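Local coordinates for protein disulfide-isomerase A4 (Rattus norvegicus, PDB 3EC3) that catalyses the rearrangement of disulfide bonds in proteins as an endoplasmic reticulum enzyme, this fragment being its noncatalytic pair of thioredoxin-like b domains, at residues D185-A197 with K206-L219. The protein carries 1 engineered substitution. Numbering follows the deposited sequence.
Sequences DLGLSESGGDVNA and KFAMEPEEFDSDAL. Engineered in segment 185-197: G193 (natural residue Glu).
V195 lies over one face of the F214 ring. Its CG1 methyl sits 3.6 Å from the centroid of that ring, 12° off the normal, a CH-pi contact. CG of F214 is anti to its backbone N (chi1 -165°), which turns the ring face to the valine methyl. A197 CB reaches the same ring at its edge, 4.1 Å from F214 CE2. The A197 methyl also meets L219 CD1 and the CB of M209, a selenomethionine whose extended chain brings SE to 4.1 Å from A197 CB. A second apolar group gathers around A208. There A208 CB packs against L188 CG at 3.9 Å, and L186 CD2 rests on K206 CB. P211 closes this group: its CG touches L188 CD2 and presses tightly on S191 CB at 3.3 Å.

At the open end of the hairpin the links are polar. M209 N donates to A197 O at 2.8 Å in a nearly straight bond (163°). A water extends the link between the two backbones. It accepts from A197 N and donates to M209 O (2.7 Å) and to N196 OD1, so one water joins both backbones and the amide. Further along, D215 N-caps helix 216-227, its OD1 accepting from A218 N at 2.9 Å.

The contact joins the edge strand 206-208 to its antiparallel neighbour 196-200 in the thioredoxin-like sheet, the two forming a beta hairpin, together with the loops that flank them. W155 of helix 149-163 packs on V195 and F214, and strand 135-140 lies beside them through V138.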
ATOM      1  N   ASP A 185     -16.504 -16.490   8.404  1.00 41.95           N
ATOM      2  CA  ASP A 185     -17.686 -15.625   8.368  1.00 42.67           C
ATOM      3  C   ASP A 185     -18.154 -15.230   6.958  1.00 42.74           C
ATOM      4  O   ASP A 185     -19.341 -14.935   6.747  1.00 42.59           O
ATOM      5  CB  ASP A 185     -17.448 -14.379   9.233  1.00 43.11           C
ATOM      6  CG  ASP A 185     -17.281 -14.720  10.715  1.00 44.58           C
ATOM      7  OD1 ASP A 185     -17.521 -15.885  11.110  1.00 46.03           O
ATOM      8  OD2 ASP A 185     -16.913 -13.817  11.493  1.00 47.38           O
ATOM      9  N   LEU A 186     -17.225 -15.246   6.006  1.00 42.30           N
ATOM     10  CA  LEU A 186     -17.531 -15.056   4.588  1.00 42.33           C
ATOM     11  C   LEU A 186     -18.088 -16.320   3.917  1.00 43.11           C
ATOM     12  O   LEU A 186     -18.481 -16.278   2.748  1.00 43.41           O
ATOM     13  CB  LEU A 186     -16.277 -14.569   3.836  1.00 41.78           C
ATOM     14  CG  LEU A 186     -15.816 -13.169   4.243  1.00 40.28           C
ATOM     15  CD1 LEU A 186     -14.399 -12.901   3.750  1.00 37.88           C
ATOM     16  CD2 LEU A 186     -16.787 -12.106   3.721  1.00 40.51           C
ATOM     17  N   GLY A 187     -18.118 -17.426   4.660  1.00 43.15           N
ATOM     18  CA  GLY A 187     -18.551 -18.727   4.146  1.00 43.91           C
ATOM     19  C   GLY A 187     -17.550 -19.384   3.212  1.00 44.48           C
ATOM     20  O   GLY A 187     -17.936 -20.179   2.356  1.00 44.37           O
ATOM     21  N   LEU A 188     -16.267 -19.062   3.381  1.00 44.58           N
ATOM     22  CA  LEU A 188     -15.224 -19.502   2.448  1.00 45.75           C
ATOM     23  C   LEU A 188     -14.236 -20.529   3.040  1.00 46.75           C
ATOM     24  O   LEU A 188     -13.319 -20.995   2.358  1.00 47.17           O
ATOM     25  CB  LEU A 188     -14.457 -18.288   1.894  1.00 45.11           C
ATOM     26  CG  LEU A 188     -15.142 -17.348   0.895  1.00 44.18           C
ATOM     27  CD1 LEU A 188     -14.236 -16.173   0.553  1.00 43.23           C
ATOM     28  CD2 LEU A 188     -15.555 -18.093  -0.366  1.00 44.76           C
ATOM     29  N   SER A 189     -14.427 -20.871   4.307  1.00 47.50           N
ATOM     30  CA  SER A 189     -13.546 -21.797   5.002  1.00 48.65           C
ATOM     31  C   SER A 189     -13.652 -23.236   4.466  1.00 49.46           C
ATOM     32  O   SER A 189     -12.667 -23.982   4.487  1.00 49.41           O
ATOM     33  CB  SER A 189     -13.855 -21.771   6.495  1.00 48.67           C
ATOM     34  OG  SER A 189     -12.747 -22.245   7.226  1.00 48.92           O
ATOM     35  N   GLU A 190     -14.836 -23.622   3.986  1.00 50.29           N
ATOM     36  CA  GLU A 190     -15.028 -24.951   3.383  1.00 51.37           C
ATOM     37  C   GLU A 190     -14.327 -25.139   2.023  1.00 51.27           C
ATOM     38  O   GLU A 190     -13.813 -26.220   1.749  1.00 51.20           O
ATOM     39  CB  GLU A 190     -16.533 -25.331   3.309  1.00 52.04           C
ATOM     40  CG  GLU A 190     -17.347 -24.714   2.134  1.00 54.00           C
ATOM     41  CD  GLU A 190     -17.097 -23.217   1.927  1.00 57.04           C
ATOM     42  OE1 GLU A 190     -17.052 -22.470   2.932  1.00 58.61           O
ATOM     43  OE2 GLU A 190     -16.931 -22.786   0.760  1.00 58.34           O
ATOM     44  N   SER A 191     -14.273 -24.082   1.201  1.00 51.65           N
ATOM     45  CA  SER A 191     -13.847 -24.178  -0.211  1.00 51.31           C
ATOM     46  C   SER A 191     -12.554 -24.963  -0.435  1.00 50.91           C
ATOM     47  O   SER A 191     -11.615 -24.869   0.362  1.00 51.02           O
ATOM     48  CB  SER A 191     -13.747 -22.788  -0.847  1.00 51.66           C
ATOM     49  OG  SER A 191     -12.561 -22.106  -0.477  1.00 52.10           O
ATOM     50  N   GLY A 192     -12.513 -25.728  -1.527  1.00 50.09           N
ATOM     51  CA  GLY A 192     -11.368 -26.589  -1.837  1.00 49.42           C
ATOM     52  C   GLY A 192     -10.241 -25.903  -2.595  1.00 49.19           C
ATOM     53  O   GLY A 192      -9.391 -26.578  -3.191  1.00 49.42           O
ATOM     54  N   GLY A 193     -10.229 -24.568  -2.563  1.00 48.22           N
ATOM     55  CA  GLY A 193      -9.279 -23.764  -3.336  1.00 47.06           C
ATOM     56  C   GLY A 193      -8.259 -23.071  -2.463  1.00 45.70           C
ATOM     57  O   GLY A 193      -8.583 -22.622  -1.375  1.00 46.21           O
ATOM     58  N   ASP A 194      -7.020 -22.990  -2.943  1.00 44.16           N
ATOM     59  CA  ASP A 194      -5.938 -22.346  -2.200  1.00 42.58           C
ATOM     60  C   ASP A 194      -6.035 -20.829  -2.121  1.00 40.86           C
ATOM     61  O   ASP A 194      -5.349 -20.218  -1.301  1.00 40.38           O
ATOM     62  CB  ASP A 194      -4.579 -22.722  -2.788  1.00 42.96           C
ATOM     63  CG  ASP A 194      -4.222 -24.146  -2.518  1.00 44.27           C
ATOM     64  OD1 ASP A 194      -5.157 -24.928  -2.257  1.00 45.82           O
ATOM     65  OD2 ASP A 194      -3.022 -24.485  -2.559  1.00 45.42           O
ATOM     66  N   VAL A 195      -6.865 -20.235  -2.974  1.00 38.74           N
ATOM     67  CA  VAL A 195      -6.976 -18.770  -3.059  1.00 37.81           C
ATOM     68  C   VAL A 195      -8.438 -18.379  -3.119  1.00 37.37           C
ATOM     69  O   VAL A 195      -9.193 -18.953  -3.885  1.00 37.58           O
ATOM     70  CB  VAL A 195      -6.248 -18.209  -4.306  1.00 37.69           C
ATOM     71  CG1 VAL A 195      -6.258 -16.684  -4.275  1.00 37.36           C
ATOM     72  CG2 VAL A 195      -4.791 -18.728  -4.372  1.00 36.16           C
ATOM     73  N   ASN A 196      -8.834 -17.401  -2.318  1.00 37.28           N
ATOM     74  CA  ASN A 196     -10.239 -16.979  -2.245  1.00 36.66           C
ATOM     75  C   ASN A 196     -10.334 -15.468  -2.258  1.00 37.09           C
ATOM     76  O   ASN A 196      -9.323 -14.794  -2.024  1.00 35.80           O
ATOM     77  CB  ASN A 196     -10.861 -17.535  -0.969  1.00 36.85           C
ATOM     78  CG  ASN A 196     -11.131 -19.014  -1.067  1.00 36.82           C
ATOM     79  OD1 ASN A 196     -12.082 -19.427  -1.723  1.00 38.08           O
ATOM     80  ND2 ASN A 196     -10.294 -19.821  -0.427  1.00 36.30           N
ATOM     81  N   ALA A 197     -11.522 -14.922  -2.549  1.00 36.21           N
ATOM     82  CA  ALA A 197     -11.638 -13.455  -2.666  1.00 36.40           C
ATOM     83  C   ALA A 197     -12.961 -12.939  -2.118  1.00 36.29           C
ATOM     84  O   ALA A 197     -13.984 -13.621  -2.197  1.00 36.17           O
ATOM     85  CB  ALA A 197     -11.439 -13.006  -4.123  1.00 35.74           C
ATOM     86  N   LYS A 206     -20.551  -7.424   2.923  1.00 38.65           N
ATOM     87  CA  LYS A 206     -19.427  -8.205   2.415  1.00 39.64           C
ATOM     88  C   LYS A 206     -19.923  -9.189   1.363  1.00 39.14           C
ATOM     89  O   LYS A 206     -21.044  -9.700   1.470  1.00 38.44           O
ATOM     90  CB  LYS A 206     -18.744  -8.943   3.567  1.00 40.62           C
ATOM     91  CG  LYS A 206     -18.038  -8.006   4.559  1.00 41.68           C
ATOM     92  CD  LYS A 206     -18.200  -8.503   6.017  1.00 45.63           C
ATOM     93  CE  LYS A 206     -17.730  -7.444   7.042  1.00 44.54           C
ATOM     94  NZ  LYS A 206     -16.288  -7.014   6.880  1.00 47.14           N
ATOM     95  N   PHE A 207     -19.109  -9.430   0.337  1.00 37.99           N
ATOM     96  CA  PHE A 207     -19.493 -10.330  -0.749  1.00 38.17           C
ATOM     97  C   PHE A 207     -18.393 -11.362  -0.954  1.00 39.15           C
ATOM     98  O   PHE A 207     -17.230 -10.996  -1.118  1.00 38.16           O
ATOM     99  CB  PHE A 207     -19.749  -9.533  -2.035  1.00 38.16           C
ATOM    100  CG  PHE A 207     -20.707  -8.382  -1.851  1.00 38.03           C
ATOM    101  CD1 PHE A 207     -20.249  -7.127  -1.440  1.00 37.32           C
ATOM    102  CD2 PHE A 207     -22.078  -8.563  -2.057  1.00 39.05           C
ATOM    103  CE1 PHE A 207     -21.134  -6.070  -1.254  1.00 37.21           C
ATOM    104  CE2 PHE A 207     -22.981  -7.505  -1.874  1.00 39.62           C
ATOM    105  CZ  PHE A 207     -22.511  -6.260  -1.473  1.00 39.34           C
ATOM    106  N   ALA A 208     -18.738 -12.648  -0.940  1.00 39.01           N
ATOM    107  CA  ALA A 208     -17.708 -13.675  -1.092  1.00 39.88           C
ATOM    108  C   ALA A 208     -17.709 -14.224  -2.511  1.00 40.78           C
ATOM    109  O   ALA A 208     -18.784 -14.483  -3.069  1.00 40.17           O
ATOM    110  CB  ALA A 208     -17.914 -14.803  -0.086  1.00 39.85           C
HETATM  111  N   MSE A 209     -16.518 -14.403  -3.086  1.00 41.21           N
HETATM  112  CA  MSE A 209     -16.395 -14.978  -4.428  1.00 43.42           C
HETATM  113  C   MSE A 209     -16.640 -16.472  -4.418  1.00 43.86           C
HETATM  114  O   MSE A 209     -16.015 -17.201  -3.653  1.00 42.98           O
HETATM  115  CB  MSE A 209     -15.026 -14.702  -5.072  1.00 43.50           C
HETATM  116  CG  MSE A 209     -14.919 -15.219  -6.518  1.00 43.60           C
HETATM  117 SE   MSE A 209     -13.191 -14.897  -7.325  0.70 47.54          SE
HETATM  118  CE  MSE A 209     -12.536 -16.619  -7.499  1.00 42.06           C
ATOM    119  N   GLU A 210     -17.563 -16.895  -5.284  1.00 44.98           N
ATOM    120  CA  GLU A 210     -17.813 -18.297  -5.599  1.00 46.78           C
ATOM    121  C   GLU A 210     -16.501 -19.017  -5.892  1.00 47.62           C
ATOM    122  O   GLU A 210     -15.884 -18.762  -6.938  1.00 48.06           O
ATOM    123  CB  GLU A 210     -18.714 -18.367  -6.835  1.00 47.23           C
ATOM    124  CG  GLU A 210     -19.037 -19.749  -7.298  1.00 48.86           C
ATOM    125  CD  GLU A 210     -20.287 -20.276  -6.651  1.00 50.98           C
ATOM    126  OE1 GLU A 210     -20.547 -19.942  -5.474  1.00 51.69           O
ATOM    127  OE2 GLU A 210     -21.016 -21.022  -7.326  1.00 53.36           O
ATOM    128  N   PRO A 211     -16.056 -19.903  -4.966  1.00 48.19           N
ATOM    129  CA  PRO A 211     -14.804 -20.653  -5.125  1.00 48.23           C
ATOM    130  C   PRO A 211     -14.656 -21.297  -6.505  1.00 48.61           C
ATOM    131  O   PRO A 211     -15.540 -22.028  -6.962  1.00 48.15           O
ATOM    132  CB  PRO A 211     -14.901 -21.722  -4.033  1.00 47.91           C
ATOM    133  CG  PRO A 211     -15.669 -21.062  -2.971  1.00 47.75           C
ATOM    134  CD  PRO A 211     -16.714 -20.240  -3.688  1.00 48.30           C
ATOM    135  N   GLU A 212     -13.540 -20.988  -7.154  1.00 48.67           N
ATOM    136  CA  GLU A 212     -13.244 -21.445  -8.503  1.00 48.85           C
ATOM    137  C   GLU A 212     -11.735 -21.496  -8.586  1.00 47.93           C
ATOM    138  O   GLU A 212     -11.062 -20.843  -7.778  1.00 48.14           O
ATOM    139  CB  GLU A 212     -13.756 -20.405  -9.494  1.00 49.49           C
ATOM    140  CG  GLU A 212     -13.658 -20.815 -10.957  1.00 52.45           C
ATOM    141  CD  GLU A 212     -13.523 -19.617 -11.868  1.00 54.73           C
ATOM    142  OE1 GLU A 212     -12.490 -19.530 -12.569  1.00 56.36           O
ATOM    143  OE2 GLU A 212     -14.431 -18.750 -11.863  1.00 56.30           O
ATOM    144  N   GLU A 213     -11.183 -22.238  -9.546  1.00 46.33           N
ATOM    145  CA  GLU A 213      -9.738 -22.149  -9.775  1.00 45.06           C
ATOM    146  C   GLU A 213      -9.378 -20.671 -10.041  1.00 43.52           C
ATOM    147  O   GLU A 213      -9.927 -20.006 -10.933  1.00 43.35           O
ATOM    148  CB  GLU A 213      -9.245 -23.140 -10.845  1.00 45.46           C
ATOM    149  CG  GLU A 213      -8.870 -24.530 -10.232  1.00 45.81           C
ATOM    150  CD  GLU A 213      -8.749 -25.687 -11.242  1.00 46.43           C
ATOM    151  OE1 GLU A 213      -7.606 -26.097 -11.558  1.00 47.91           O
ATOM    152  OE2 GLU A 213      -9.796 -26.221 -11.693  1.00 48.70           O
ATOM    153  N   PHE A 214      -8.514 -20.141  -9.189  1.00 41.65           N
ATOM    154  CA  PHE A 214      -8.285 -18.715  -9.147  1.00 39.58           C
ATOM    155  C   PHE A 214      -7.378 -18.266 -10.275  1.00 39.21           C
ATOM    156  O   PHE A 214      -6.270 -18.784 -10.472  1.00 38.45           O
ATOM    157  CB  PHE A 214      -7.681 -18.312  -7.799  1.00 38.79           C
ATOM    158  CG  PHE A 214      -7.735 -16.855  -7.543  1.00 37.28           C
ATOM    159  CD1 PHE A 214      -6.660 -16.035  -7.869  1.00 36.98           C
ATOM    160  CD2 PHE A 214      -8.864 -16.291  -6.976  1.00 37.76           C
ATOM    161  CE1 PHE A 214      -6.715 -14.677  -7.637  1.00 36.99           C
ATOM    162  CE2 PHE A 214      -8.928 -14.919  -6.734  1.00 37.29           C
ATOM    163  CZ  PHE A 214      -7.862 -14.117  -7.070  1.00 36.65           C
ATOM    164  N   ASP A 215      -7.876 -17.304 -11.032  1.00 38.51           N
ATOM    165  CA  ASP A 215      -7.053 -16.591 -11.995  1.00 38.51           C
ATOM    166  C   ASP A 215      -7.593 -15.168 -12.094  1.00 37.77           C
ATOM    167  O   ASP A 215      -8.639 -14.853 -11.482  1.00 37.68           O
ATOM    168  CB  ASP A 215      -6.974 -17.314 -13.366  1.00 38.48           C
ATOM    169  CG  ASP A 215      -8.341 -17.512 -14.055  1.00 40.27           C
ATOM    170  OD1 ASP A 215      -9.358 -16.832 -13.759  1.00 43.64           O
ATOM    171  OD2 ASP A 215      -8.384 -18.373 -14.947  1.00 39.97           O
ATOM    172  N   SER A 216      -6.874 -14.323 -12.833  1.00 36.17           N
ATOM    173  CA  SER A 216      -7.289 -12.932 -13.048  1.00 35.47           C
ATOM    174  C   SER A 216      -8.691 -12.750 -13.621  1.00 34.72           C
ATOM    175  O   SER A 216      -9.436 -11.894 -13.160  1.00 33.72           O
ATOM    176  CB  SER A 216      -6.260 -12.198 -13.894  1.00 35.52           C
ATOM    177  OG  SER A 216      -5.111 -12.046 -13.073  1.00 34.36           O
ATOM    178  N   ASP A 217      -9.025 -13.568 -14.615  1.00 34.09           N
ATOM    179  CA  ASP A 217     -10.364 -13.574 -15.229  1.00 34.75           C
ATOM    180  C   ASP A 217     -11.495 -13.752 -14.225  1.00 33.75           C
ATOM    181  O   ASP A 217     -12.461 -12.971 -14.215  1.00 34.24           O
ATOM    182  CB  ASP A 217     -10.450 -14.665 -16.289  1.00 35.13           C
ATOM    183  CG  ASP A 217      -9.636 -14.337 -17.520  1.00 38.52           C
ATOM    184  OD1 ASP A 217      -9.381 -13.137 -17.765  1.00 41.70           O
ATOM    185  OD2 ASP A 217      -9.243 -15.278 -18.242  1.00 43.07           O
ATOM    186  N   ALA A 218     -11.357 -14.767 -13.377  1.00 32.84           N
ATOM    187  CA  ALA A 218     -12.346 -15.070 -12.368  1.00 32.36           C
ATOM    188  C   ALA A 218     -12.450 -13.906 -11.384  1.00 32.12           C
ATOM    189  O   ALA A 218     -13.563 -13.440 -11.062  1.00 30.16           O
ATOM    190  CB  ALA A 218     -11.977 -16.350 -11.663  1.00 33.21           C
ATOM    191  N   LEU A 219     -11.293 -13.400 -10.930  1.00 32.05           N
ATOM    192  CA  LEU A 219     -11.298 -12.209 -10.111  1.00 32.50           C
ATOM    193  C   LEU A 219     -11.905 -11.009 -10.843  1.00 33.48           C
ATOM    194  O   LEU A 219     -12.696 -10.281 -10.258  1.00 35.03           O
ATOM    195  CB  LEU A 219      -9.881 -11.876  -9.584  1.00 32.51           C
ATOM    196  CG  LEU A 219      -9.815 -10.643  -8.653  1.00 32.98           C
ATOM    197  CD1 LEU A 219     -10.594 -10.910  -7.368  1.00 36.54           C
ATOM    198  CD2 LEU A 219      -8.322 -10.260  -8.352  1.00 31.61           C
TER
HETATM  199  O   HOH W   1     -13.364 -17.149  -3.314  1.00 39.91           O